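Side-chain contacts in LacI family sugar-binding transcriptional regulator (Enterococcus faecalis V583, PDB 4RK0), which probably regulates transcription as a DNA-binding repressor that responds to a sugar, and binds ribose in this crystal form: residues D108-G113 with F147-T152; A117-E122 with V262-R267; I129-P134 with D187-G192; D217-E220 with P225-T228; R195-A200 with E206-I211. All coordinates share one frame; numbering follows the deposited sequence.

Overall arrangement
All five contacts lie in the C-terminal lobe or where the chain passes between the two lobes. Contacts 1 and 2 share helix 109-122, about 11 Å between centres, and meet where F147 and V150 pack on A117. Contacts 3 and 5 share helix 187-199, about 12 Å between centres, both pressing on the four-stranded parallel sheet. Contact 4 is nested within the chain span closed by contact 2 and touches it through R267 and I265. Contacts 1 and 5 are the most widely separated, about 23 Å between centres. The side chain of I189 in contact 3 is about 8 Å from the bound ribose, that of T228 in contact 4 about 9 Å.

Contact 1: D108-G113 with F147-T152; sequences DDYRGG and FCSVYT
F147 meets G113 where two helices come closest, with a CA-CA distance of 4.2 Å. The F147 CA hydrogen lies near the carbonyl oxygen of G113 (CA to O 3.4 Å, angle at H 136°), a CA-H...O contact. Along the side chain, F147 CB is 3.7 Å from G113 O, and CD2 approaches the same oxygen to 3.5 Å at an oblique angle to the ring. With CG anti to the backbone N (chi1 -171°), the ring swings past this carbonyl toward the sheet, where CE1 reaches V130 and CE2 reaches A117. At the tip, CZ stands 4.3 Å above one face of Y151, offset toward the rim of that ring. The second meeting point is more peripheral. Y110 OH comes to 3.0 Å from S149 CB, a close approach that should be read with caution. The S149 hydroxyl is not bonded to Y110: OG forms hydrogen bonds with G146 O and Q114 NE2. Ahead of the helix, D108 sits at the N-cap, and its OD1 accepts from R111 N at 3.1 Å, met from above the carboxylate plane. D109 forms a salt bridge with R143, a residue of the ribose pocket. Two helices thus pack side by side on one face of a parallel sheet, a layered alpha/beta construction characteristic of periplasmic-binding-protein-like lobes.

Contact 2: A117-E122 with V262-R267; sequences AKHLQE and VQLIER
The imidazole of H119 has the carboxylate of E266 at its edge and the methyl CD2 of L264 placed obliquely to it. At the edge, E266 OE2 lies near the ring plane, 3.7 Å from H119 CE1, and the ring and carboxylate planes are turned 77° against each other. The oxygen therefore faces a carbon of the ring, and H119 NE2 bonds instead to T270 OG1. L264 CD2 is 3.8 Å from H119 ND1 and 4.1 Å from H119 CB, so the methyl lies beside the ND1 and CB end of the imidazole while the two side chains cross at about a right angle. A second flat group lies beyond the strand end: the guanidinium of R267 has I265 CG2, from its own segment, 3.5 Å above the centre of one face. Helix 109-122 belongs to the C-terminal lobe, whereas strand 257-265 runs in the sheet of the other lobe, bonded to strand 228-230 through Q263 with A230 and I265 with T228. The contact therefore lies beside the chain crossings that link the two lobes, as in other members of the LacI and periplasmic binding protein family. E266, just past the strand, is extended beyond CG, with CG anti to the backbone N (chi1 -177°), which carries its carboxylate across to the ring. Its OE2 also lies 4.6 Å from E122 OE2, two like charges near each other, probably eased by solvent since both residues are exposed. R267 turns to other partners, forming a salt bridge with E220 and a hydrogen bond with N215 OD1.

Contact 3: I129-P134 with D187-G192; sequences IVVMPP and DEIAFG
Two residues before I189, which packs on V131, D187 OD2 is gripped by V216 N and, weakly, by N215 N, while D187 OD1 is hydrogen-bonded to T228 OG1. I189 N is itself hydrogen-bonded to OD1 of N186, one of the residues lining the ribose pocket. Across the contact the meeting is apolar. V131 CG1 lies 3.6 Å from I189 CG2, while V131 CB is 4.1 Å from that methyl, and the two side chains cross obliquely. Both methyls stand anti to their own backbone N (chi1 of V131 -179°), which turns them toward each other between strand and helix. The longer branch of I189 leads toward the backbone: CD1 is 3.8 Å from V131 O and 4.3 Å from M132 CA. V131 is on the face of strand 127-132 that meets helix 187-199; V130 and M132 face helix 138-150. In the first turn of the helix, D187 O lies 3.3 Å above the centre of the F191 ring; F191 also packs on M218 of the second subunit. The link between the two segments is thus apolar and rests on the fit of valine and isoleucine branches, while the polar groups of each are met within the sheet, in the helix or at the helix start.

Contact 4: D217-E220 with P225-T228; sequences DMCE and PLTT
C219 and L226 form the tight part of this contact, where a short 3-10 segment lies against the chain leading into strand 228-230. L226 N donates to C219 O at 2.9 Å with an almost straight N-H...O angle of 169°, the donor tilted 26° from the carbonyl plane. The same oxygen takes a CA-H...O contact from P225 CA at 3.3 Å. On the inner side, C219 SG packs on L226 CD2 at 3.8 Å and approaches T228 CG2 at 4.1 Å. T228 turns OG1 anti to its N (chi1 -167°), which brings CG2 toward the sulfur and sends the hydroxyl to D187 OD1. The outer side, where E220 and P225 are partly exposed while C219, L226 and T228 are buried, is looser: E220 CB is directed away from residues 225-228, and E220 O approaches P225 CG no closer than 4.4 Å. The E220 carboxylate finds its partners elsewhere, with OE2 in a salt bridge to R267 and OE1 in a long, weak ion pair with R195 of the second subunit. L226 is wedged among D187 and Y194 of helix 187-199 and I210 of strand 209-211, while T228 enters the other lobe's sheet beside I265.

Contact 5: R195-A200 with E206-I211; sequences RGLAEA and EDYSII
L197 of helix 187-199 meets Y208 and I210 around strand 209-211, joining the last two elements of the beta-alpha-beta unit formed by strand 181-184, helix 187-199 and strand 209-211. The beta-alpha-beta crossover places this helix over the sheet, and its closest CA pair here is L197 with Y208 at 8.8 Å. L197 divides its two methyls between two targets. CD2 lies 3.9 Å from both Y208 CD1 and CE1, approaching the ring obliquely, and the leucine and tyrosine side chains cross at about a right angle. CD1 instead meets I210 CD1 at 3.8 Å, the two chains reaching toward each other tip to tip. I210 can do this because CG1 is anti to the carbonyl carbon (chi1 -57°) and the chain is extended beyond it (chi2 179°), projecting CD1 straight from the strand. Y208 and I210, two residues apart, both face the helix, L197 meeting the ring of Y208 with one methyl and the tip of I210 with the other. Neighbours complete the apolar layer: V171 and L175 of helix 164-175 pack on L197, and I174 and L175 on Y208, while I182 touches both Y208 and I210. All three contacting residues are buried. Away from this core, the helix carries a salt bridge between residues four apart, about one helical turn: R195 NE to E199 OE2 at 3.5 Å, with OE1 hydrogen-bonded to Y168 OH.

Contact 1: D108-G113 with F147-T152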
# COMPACT_ATOMS: atom_id res chain seq x y z
N ASP A 108 -11.04 -11.99 -14.60
CA ASP A 108 -11.84 -13.18 -14.67
C ASP A 108 -12.00 -13.90 -13.32
O ASP A 108 -11.42 -14.95 -13.12
CB ASP A 108 -11.29 -14.13 -15.72
CG ASP A 108 -12.32 -15.17 -16.17
OD1 ASP A 108 -13.32 -15.44 -15.44
OD2 ASP A 108 -12.11 -15.72 -17.26
N ASP A 109 -12.83 -13.34 -12.45
CA ASP A 109 -13.00 -13.83 -11.09
C ASP A 109 -13.52 -15.25 -11.04
O ASP A 109 -13.11 -16.07 -10.21
CB ASP A 109 -13.95 -12.90 -10.31
CG ASP A 109 -13.38 -11.51 -10.14
OD1 ASP A 109 -12.45 -11.33 -9.34
OD2 ASP A 109 -13.84 -10.61 -10.84
N TYR A 110 -14.45 -15.55 -11.94
CA TYR A 110 -15.00 -16.87 -12.01
C TYR A 110 -13.97 -17.92 -12.32
O TYR A 110 -13.91 -18.96 -11.67
CB TYR A 110 -16.09 -16.87 -13.10
CG TYR A 110 -16.91 -18.15 -13.14
CD1 TYR A 110 -18.04 -18.30 -12.34
CD2 TYR A 110 -16.61 -19.16 -14.03
CE1 TYR A 110 -18.84 -19.45 -12.40
CE2 TYR A 110 -17.39 -20.32 -14.09
CZ TYR A 110 -18.50 -20.46 -13.28
OH TYR A 110 -19.27 -21.60 -13.33
N ARG A 111 -13.16 -17.67 -13.33
CA ARG A 111 -12.11 -18.63 -13.68
C ARG A 111 -11.06 -18.72 -12.55
O ARG A 111 -10.56 -19.78 -12.27
CB ARG A 111 -11.46 -18.24 -15.01
CG ARG A 111 -10.31 -19.11 -15.51
CD ARG A 111 -10.69 -20.58 -15.68
NE ARG A 111 -9.53 -21.41 -16.03
CZ ARG A 111 -9.52 -22.74 -16.02
NH1 ARG A 111 -8.41 -23.39 -16.35
NH2 ARG A 111 -10.61 -23.43 -15.67
N GLY A 112 -10.75 -17.60 -11.90
CA GLY A 112 -9.81 -17.65 -10.76
C GLY A 112 -10.29 -18.59 -9.66
O GLY A 112 -9.53 -19.34 -9.07
N GLY A 113 -11.60 -18.56 -9.38
CA GLY A 113 -12.15 -19.43 -8.38
C GLY A 113 -12.05 -20.88 -8.79
O GLY A 113 -11.76 -21.75 -7.96
N PHE A 147 -15.42 -21.22 -7.83
CA PHE A 147 -14.92 -22.27 -6.97
C PHE A 147 -15.92 -23.44 -6.88
O PHE A 147 -15.57 -24.60 -7.08
CB PHE A 147 -14.60 -21.70 -5.60
CG PHE A 147 -13.90 -22.63 -4.69
CD1 PHE A 147 -14.61 -23.52 -3.90
CD2 PHE A 147 -12.50 -22.63 -4.61
CE1 PHE A 147 -13.95 -24.39 -3.06
CE2 PHE A 147 -11.84 -23.50 -3.76
CZ PHE A 147 -12.56 -24.39 -2.99
N CYS A 148 -17.19 -23.12 -6.62
CA CYS A 148 -18.20 -24.18 -6.44
C CYS A 148 -18.66 -24.77 -7.78
O CYS A 148 -19.27 -25.82 -7.82
CB CYS A 148 -19.38 -23.65 -5.63
SG CYS A 148 -18.83 -23.13 -3.97
N SER A 149 -18.33 -24.12 -8.89
CA SER A 149 -18.67 -24.66 -10.21
C SER A 149 -17.93 -25.98 -10.53
O SER A 149 -18.41 -26.79 -11.34
CB SER A 149 -18.41 -23.64 -11.32
OG SER A 149 -17.04 -23.53 -11.62
N VAL A 150 -16.78 -26.20 -9.88
CA VAL A 150 -15.94 -27.37 -10.14
C VAL A 150 -15.60 -28.21 -8.92
O VAL A 150 -15.23 -29.38 -9.08
CB VAL A 150 -14.60 -27.00 -10.81
CG1 VAL A 150 -14.87 -26.35 -12.16
CG2 VAL A 150 -13.76 -26.10 -9.91
N TYR A 151 -15.74 -27.65 -7.73
CA TYR A 151 -15.43 -28.39 -6.49
C TYR A 151 -16.68 -29.05 -5.95
O TYR A 151 -17.66 -28.37 -5.63
CB TYR A 151 -14.85 -27.45 -5.45
CG TYR A 151 -14.14 -28.17 -4.32
CD1 TYR A 151 -12.79 -28.54 -4.44
CD2 TYR A 151 -14.78 -28.46 -3.15
CE1 TYR A 151 -12.14 -29.19 -3.41
CE2 TYR A 151 -14.13 -29.11 -2.11
CZ TYR A 151 -12.82 -29.48 -2.26
OH TYR A 151 -12.22 -30.13 -1.21
N THR A 152 -16.65 -30.38 -5.84
CA THR A 152 -17.84 -31.16 -5.49
C THR A 152 -17.71 -31.87 -4.15
O THR A 152 -18.58 -32.65 -3.81
CB THR A 152 -18.17 -32.25 -6.58
OG1 THR A 152 -17.19 -33.30 -6.59
CG2 THR A 152 -18.20 -31.64 -7.95

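Contact 2: A117-E122 with V262-R267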
# COMPACT_ATOMS: atom_id res chain seq x y z
N ALA A 117 -9.97 -23.86 -6.77
CA ALA A 117 -10.57 -25.17 -6.56
C ALA A 117 -9.76 -26.33 -7.17
O ALA A 117 -9.61 -27.34 -6.53
CB ALA A 117 -11.98 -25.19 -7.12
N LYS A 118 -9.24 -26.15 -8.39
CA LYS A 118 -8.56 -27.21 -9.11
C LYS A 118 -7.29 -27.50 -8.39
O LYS A 118 -6.88 -28.63 -8.27
CB LYS A 118 -8.20 -26.81 -10.54
CG LYS A 118 -9.30 -26.97 -11.59
CD LYS A 118 -8.70 -26.79 -12.98
CE LYS A 118 -9.76 -26.50 -14.03
NZ LYS A 118 -10.80 -27.56 -14.07
N HIS A 119 -6.64 -26.45 -7.92
CA HIS A 119 -5.42 -26.65 -7.19
C HIS A 119 -5.61 -27.45 -5.91
O HIS A 119 -4.84 -28.39 -5.65
CB HIS A 119 -4.81 -25.31 -6.86
CG HIS A 119 -3.53 -25.45 -6.14
ND1 HIS A 119 -2.41 -25.97 -6.73
CD2 HIS A 119 -3.21 -25.22 -4.84
CE1 HIS A 119 -1.43 -26.02 -5.85
NE2 HIS A 119 -1.90 -25.59 -4.69
N LEU A 120 -6.61 -27.09 -5.10
CA LEU A 120 -6.84 -27.82 -3.83
C LEU A 120 -7.25 -29.26 -4.10
O LEU A 120 -6.86 -30.17 -3.37
CB LEU A 120 -7.86 -27.13 -2.93
CG LEU A 120 -7.41 -25.78 -2.30
CD1 LEU A 120 -8.52 -25.10 -1.54
CD2 LEU A 120 -6.19 -25.99 -1.41
N GLN A 121 -8.01 -29.47 -5.16
CA GLN A 121 -8.30 -30.86 -5.60
C GLN A 121 -7.04 -31.65 -6.00
O GLN A 121 -6.89 -32.80 -5.60
CB GLN A 121 -9.31 -30.81 -6.78
CG GLN A 121 -10.13 -32.06 -7.04
CD GLN A 121 -11.11 -31.86 -8.20
OE1 GLN A 121 -11.40 -30.73 -8.60
NE2 GLN A 121 -11.63 -32.96 -8.74
N GLU A 122 -6.17 -31.06 -6.84
CA GLU A 122 -4.88 -31.68 -7.16
C GLU A 122 -4.05 -32.05 -5.90
O GLU A 122 -3.41 -33.08 -5.86
CB GLU A 122 -4.06 -30.77 -8.07
CG GLU A 122 -2.84 -31.43 -8.68
CD GLU A 122 -1.81 -30.42 -9.12
OE1 GLU A 122 -1.54 -30.35 -10.33
OE2 GLU A 122 -1.27 -29.69 -8.26
N VAL A 262 -6.67 -14.32 -15.58
CA VAL A 262 -5.94 -14.57 -14.32
C VAL A 262 -5.21 -15.91 -14.44
O VAL A 262 -5.53 -16.72 -15.31
CB VAL A 262 -6.90 -14.57 -13.10
CG1 VAL A 262 -7.62 -13.24 -12.98
CG2 VAL A 262 -7.90 -15.72 -13.11
N GLN A 263 -4.24 -16.17 -13.56
CA GLN A 263 -3.57 -17.49 -13.52
C GLN A 263 -3.13 -17.86 -12.12
O GLN A 263 -2.92 -16.97 -11.26
CB GLN A 263 -2.36 -17.47 -14.43
CG GLN A 263 -1.27 -16.58 -13.92
CD GLN A 263 -0.15 -16.43 -14.92
OE1 GLN A 263 0.25 -17.39 -15.56
NE2 GLN A 263 0.35 -15.21 -15.06
N LEU A 264 -3.02 -19.16 -11.90
CA LEU A 264 -2.49 -19.72 -10.66
C LEU A 264 -0.99 -19.52 -10.57
O LEU A 264 -0.27 -19.75 -11.54
CB LEU A 264 -2.78 -21.20 -10.61
CG LEU A 264 -2.21 -21.99 -9.45
CD1 LEU A 264 -2.81 -21.51 -8.15
CD2 LEU A 264 -2.49 -23.48 -9.66
N ILE A 265 -0.54 -19.07 -9.42
CA ILE A 265 0.89 -18.95 -9.10
C ILE A 265 1.15 -19.88 -7.98
O ILE A 265 0.73 -19.61 -6.87
CB ILE A 265 1.27 -17.54 -8.62
CG1 ILE A 265 0.83 -16.49 -9.63
CG2 ILE A 265 2.80 -17.46 -8.43
CD1 ILE A 265 1.48 -16.60 -10.99
N GLU A 266 1.82 -20.99 -8.26
CA GLU A 266 2.08 -21.97 -7.24
C GLU A 266 3.37 -21.65 -6.52
O GLU A 266 4.43 -21.48 -7.14
CB GLU A 266 2.13 -23.37 -7.85
CG GLU A 266 2.33 -24.51 -6.87
CD GLU A 266 1.99 -25.87 -7.47
OE1 GLU A 266 1.65 -25.92 -8.67
OE2 GLU A 266 2.05 -26.89 -6.74
N ARG A 267 3.25 -21.54 -5.20
CA ARG A 267 4.39 -21.31 -4.33
C ARG A 267 4.47 -22.42 -3.31
O ARG A 267 4.51 -23.62 -3.70
CB ARG A 267 4.34 -19.89 -3.73
CG ARG A 267 4.47 -18.83 -4.77
CD ARG A 267 4.81 -17.47 -4.16
NE ARG A 267 4.99 -16.49 -5.22
CZ ARG A 267 4.04 -15.65 -5.66
NH1 ARG A 267 2.80 -15.70 -5.17
NH2 ARG A 267 4.32 -14.78 -6.62

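Contact 3: I129-P134 with D187-G192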
# COMPACT_ATOMS: atom_id res chain seq x y z
N ILE A 129 -12.35 -24.69 3.43
CA ILE A 129 -13.03 -23.52 3.91
C ILE A 129 -12.77 -22.43 2.91
O ILE A 129 -11.65 -22.29 2.43
CB ILE A 129 -12.45 -23.03 5.26
CG1 ILE A 129 -12.54 -24.09 6.35
CG2 ILE A 129 -13.14 -21.75 5.65
CD1 ILE A 129 -13.89 -24.19 7.01
N VAL A 130 -13.79 -21.64 2.62
CA VAL A 130 -13.62 -20.41 1.86
C VAL A 130 -13.85 -19.27 2.82
O VAL A 130 -14.88 -19.20 3.50
CB VAL A 130 -14.61 -20.30 0.68
CG1 VAL A 130 -14.38 -18.99 -0.06
CG2 VAL A 130 -14.45 -21.48 -0.26
N VAL A 131 -12.88 -18.36 2.91
CA VAL A 131 -12.98 -17.26 3.86
C VAL A 131 -13.20 -15.99 3.06
O VAL A 131 -12.36 -15.62 2.20
CB VAL A 131 -11.68 -17.11 4.71
CG1 VAL A 131 -11.83 -15.96 5.70
CG2 VAL A 131 -11.35 -18.38 5.44
N MET A 132 -14.31 -15.32 3.34
CA MET A 132 -14.73 -14.17 2.52
C MET A 132 -15.64 -13.21 3.27
O MET A 132 -16.15 -13.58 4.30
CB MET A 132 -15.44 -14.72 1.27
CG MET A 132 -16.81 -15.35 1.47
SD MET A 132 -17.34 -16.11 -0.11
CE MET A 132 -17.62 -14.66 -1.12
N PRO A 133 -15.87 -11.99 2.74
CA PRO A 133 -16.73 -11.05 3.43
C PRO A 133 -18.19 -11.36 3.22
O PRO A 133 -18.52 -12.04 2.25
CB PRO A 133 -16.39 -9.69 2.81
CG PRO A 133 -15.85 -10.00 1.45
CD PRO A 133 -15.33 -11.42 1.49
N PRO A 134 -19.05 -10.89 4.14
CA PRO A 134 -20.49 -10.99 3.91
C PRO A 134 -20.94 -9.98 2.89
O PRO A 134 -20.23 -9.00 2.68
CB PRO A 134 -21.07 -10.66 5.29
CG PRO A 134 -20.10 -9.71 5.88
CD PRO A 134 -18.75 -10.25 5.43
N ASP A 187 -5.52 -11.89 -0.78
CA ASP A 187 -4.21 -12.13 -0.14
C ASP A 187 -4.17 -11.50 1.26
O ASP A 187 -3.58 -12.07 2.18
CB ASP A 187 -3.05 -11.64 -1.00
CG ASP A 187 -2.82 -12.50 -2.27
OD1 ASP A 187 -3.21 -13.67 -2.30
OD2 ASP A 187 -2.21 -11.98 -3.21
N GLU A 188 -4.79 -10.36 1.45
CA GLU A 188 -4.84 -9.75 2.79
C GLU A 188 -5.51 -10.66 3.82
O GLU A 188 -5.00 -10.85 4.92
CB GLU A 188 -5.54 -8.38 2.74
CG GLU A 188 -4.75 -7.32 2.00
CD GLU A 188 -4.95 -5.92 2.56
OE1 GLU A 188 -6.09 -5.53 2.86
OE2 GLU A 188 -3.95 -5.18 2.69
N ILE A 189 -6.65 -11.27 3.47
CA ILE A 189 -7.21 -12.30 4.35
C ILE A 189 -6.22 -13.42 4.66
O ILE A 189 -6.14 -13.89 5.80
CB ILE A 189 -8.49 -12.92 3.77
CG1 ILE A 189 -9.58 -11.86 3.82
CG2 ILE A 189 -8.90 -14.15 4.55
CD1 ILE A 189 -10.92 -12.29 3.23
N ALA A 190 -5.55 -13.92 3.62
CA ALA A 190 -4.57 -14.97 3.77
C ALA A 190 -3.45 -14.58 4.75
O ALA A 190 -2.99 -15.41 5.55
CB ALA A 190 -3.93 -15.29 2.43
N PHE A 191 -2.98 -13.35 4.64
CA PHE A 191 -1.94 -12.89 5.59
C PHE A 191 -2.45 -12.92 7.02
O PHE A 191 -1.71 -13.26 7.97
CB PHE A 191 -1.38 -11.51 5.24
CG PHE A 191 -0.81 -11.40 3.86
CD1 PHE A 191 -0.25 -12.52 3.21
CD2 PHE A 191 -0.84 -10.19 3.19
CE1 PHE A 191 0.25 -12.42 1.92
CE2 PHE A 191 -0.35 -10.10 1.90
CZ PHE A 191 0.20 -11.22 1.28
N GLY A 192 -3.73 -12.63 7.19
CA GLY A 192 -4.35 -12.67 8.51
C GLY A 192 -4.40 -14.06 9.08
O GLY A 192 -4.09 -14.28 10.24

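Contact 4: D217-E220 with P225-T228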
# COMPACT_ATOMS: atom_id res chain seq x y z
N ASP A 217 2.48 -8.12 -3.97
CA ASP A 217 3.94 -8.33 -3.91
C ASP A 217 4.37 -9.07 -2.66
O ASP A 217 5.27 -9.92 -2.71
CB ASP A 217 4.67 -6.99 -4.07
CG ASP A 217 5.06 -6.71 -5.51
OD1 ASP A 217 5.58 -7.64 -6.17
OD2 ASP A 217 4.86 -5.58 -5.98
N MET A 218 3.67 -8.80 -1.55
CA MET A 218 3.94 -9.46 -0.27
C MET A 218 3.85 -10.99 -0.27
O MET A 218 4.32 -11.61 0.68
CB MET A 218 3.02 -8.93 0.86
CG MET A 218 3.56 -7.72 1.64
SD MET A 218 5.25 -7.79 2.28
CE MET A 218 5.13 -8.60 3.82
N CYS A 219 3.20 -11.59 -1.29
CA CYS A 219 3.05 -13.04 -1.34
C CYS A 219 4.41 -13.77 -1.23
O CYS A 219 4.50 -14.87 -0.69
CB CYS A 219 2.33 -13.44 -2.62
SG CYS A 219 0.54 -13.06 -2.59
N GLU A 220 5.43 -13.16 -1.80
CA GLU A 220 6.79 -13.76 -1.85
C GLU A 220 7.61 -13.47 -0.59
O GLU A 220 8.69 -14.03 -0.44
CB GLU A 220 7.53 -13.23 -3.07
CG GLU A 220 6.79 -13.45 -4.40
CD GLU A 220 7.63 -13.17 -5.63
OE1 GLU A 220 8.56 -12.35 -5.56
OE2 GLU A 220 7.33 -13.77 -6.69
N PRO A 225 6.07 -18.76 1.17
CA PRO A 225 5.54 -17.95 0.08
C PRO A 225 4.16 -18.47 -0.34
O PRO A 225 3.94 -19.70 -0.41
CB PRO A 225 6.58 -18.07 -1.01
CG PRO A 225 7.85 -18.32 -0.26
CD PRO A 225 7.50 -19.07 0.98
N LEU A 226 3.26 -17.52 -0.59
CA LEU A 226 1.81 -17.79 -0.72
C LEU A 226 1.42 -18.09 -2.18
O LEU A 226 1.67 -17.30 -3.12
CB LEU A 226 1.00 -16.59 -0.18
CG LEU A 226 -0.51 -16.65 -0.35
CD1 LEU A 226 -1.10 -17.80 0.47
CD2 LEU A 226 -1.12 -15.31 0.05
N THR A 227 0.82 -19.27 -2.33
CA THR A 227 0.20 -19.75 -3.55
C THR A 227 -1.05 -18.96 -3.69
O THR A 227 -1.81 -18.81 -2.71
CB THR A 227 -0.09 -21.26 -3.44
OG1 THR A 227 1.14 -21.99 -3.40
CG2 THR A 227 -0.94 -21.77 -4.63
N THR A 228 -1.30 -18.46 -4.90
CA THR A 228 -2.36 -17.48 -5.09
C THR A 228 -2.81 -17.42 -6.54
O THR A 228 -2.21 -18.02 -7.42
CB THR A 228 -1.84 -16.09 -4.64
OG1 THR A 228 -2.95 -15.22 -4.55
CG2 THR A 228 -0.78 -15.53 -5.58

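Contact 5: R195-A200 with E206-I211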
# COMPACT_ATOMS: atom_id res chain seq x y z
N ARG A 195 -0.97 -15.17 10.35
CA ARG A 195 -0.70 -14.66 11.68
C ARG A 195 -1.49 -15.43 12.75
O ARG A 195 -0.94 -15.79 13.77
CB ARG A 195 -1.01 -13.17 11.75
CG ARG A 195 -0.88 -12.55 13.12
CD ARG A 195 -1.41 -11.13 13.16
NE ARG A 195 -1.46 -10.58 14.53
CZ ARG A 195 -2.13 -9.49 14.90
NH1 ARG A 195 -2.86 -8.79 14.02
NH2 ARG A 195 -2.12 -9.09 16.17
N GLY A 196 -2.77 -15.67 12.53
CA GLY A 196 -3.56 -16.33 13.54
C GLY A 196 -3.14 -17.77 13.72
O GLY A 196 -3.08 -18.29 14.86
N LEU A 197 -2.87 -18.44 12.59
CA LEU A 197 -2.42 -19.82 12.66
C LEU A 197 -1.05 -19.89 13.38
O LEU A 197 -0.83 -20.80 14.18
CB LEU A 197 -2.33 -20.45 11.27
CG LEU A 197 -3.71 -20.74 10.68
CD1 LEU A 197 -3.61 -21.16 9.22
CD2 LEU A 197 -4.43 -21.83 11.47
N ALA A 198 -0.17 -18.93 13.13
CA ALA A 198 1.13 -18.93 13.79
C ALA A 198 0.94 -18.83 15.32
O ALA A 198 1.59 -19.54 16.08
CB ALA A 198 2.01 -17.80 13.29
N GLU A 199 0.04 -17.96 15.76
CA GLU A 199 -0.22 -17.81 17.20
C GLU A 199 -0.77 -19.07 17.83
O GLU A 199 -0.62 -19.31 19.04
CB GLU A 199 -1.14 -16.60 17.46
CG GLU A 199 -0.42 -15.27 17.13
CD GLU A 199 -1.25 -14.03 17.41
OE1 GLU A 199 -2.39 -14.16 17.92
OE2 GLU A 199 -0.77 -12.93 17.07
N ALA A 200 -1.39 -19.90 17.01
CA ALA A 200 -1.90 -21.16 17.46
C ALA A 200 -0.91 -22.29 17.30
O ALA A 200 -1.28 -23.44 17.51
CB ALA A 200 -3.20 -21.48 16.73
N GLU A 206 1.91 -27.82 6.48
CA GLU A 206 1.81 -29.12 7.18
C GLU A 206 0.47 -29.32 7.87
O GLU A 206 -0.05 -30.45 7.84
CB GLU A 206 2.94 -29.33 8.20
CG GLU A 206 4.30 -29.59 7.59
CD GLU A 206 4.99 -28.33 7.07
OE1 GLU A 206 4.49 -27.20 7.28
OE2 GLU A 206 6.06 -28.49 6.44
N ASP A 207 -0.07 -28.29 8.51
CA ASP A 207 -1.39 -28.37 9.13
C ASP A 207 -2.51 -27.84 8.23
O ASP A 207 -3.58 -28.43 8.18
CB ASP A 207 -1.45 -27.63 10.47
CG ASP A 207 -0.55 -28.27 11.51
OD1 ASP A 207 -0.46 -29.51 11.51
OD2 ASP A 207 0.09 -27.55 12.30
N TYR A 208 -2.27 -26.71 7.56
CA TYR A 208 -3.26 -26.15 6.65
C TYR A 208 -2.61 -25.69 5.38
O TYR A 208 -1.57 -25.06 5.40
CB TYR A 208 -3.97 -24.97 7.26
CG TYR A 208 -4.82 -25.30 8.44
CD1 TYR A 208 -4.30 -25.29 9.72
CD2 TYR A 208 -6.17 -25.61 8.29
CE1 TYR A 208 -5.09 -25.60 10.82
CE2 TYR A 208 -6.97 -25.91 9.38
CZ TYR A 208 -6.42 -25.88 10.65
OH TYR A 208 -7.18 -26.18 11.75
N SER A 209 -3.25 -26.06 4.27
CA SER A 209 -2.91 -25.59 2.94
C SER A 209 -3.75 -24.37 2.73
O SER A 209 -4.97 -24.40 3.00
CB SER A 209 -3.24 -26.68 1.89
OG SER A 209 -2.26 -27.70 1.85
N ILE A 210 -3.11 -23.30 2.27
CA ILE A 210 -3.79 -22.06 1.98
C ILE A 210 -3.47 -21.56 0.58
O ILE A 210 -2.31 -21.50 0.18
CB ILE A 210 -3.37 -20.95 2.97
CG1 ILE A 210 -3.66 -21.42 4.40
CG2 ILE A 210 -4.07 -19.63 2.64
CD1 ILE A 210 -3.27 -20.46 5.51
N ILE A 211 -4.52 -21.12 -0.10
CA ILE A 211 -4.40 -20.42 -1.38
C ILE A 211 -5.14 -19.09 -1.28
O ILE A 211 -6.30 -19.02 -0.80
CB ILE A 211 -4.97 -21.23 -2.59
CG1 ILE A 211 -4.83 -20.45 -3.90
CG2 ILE A 211 -6.43 -21.61 -2.37
CD1 ILE A 211 -4.88 -21.34 -5.13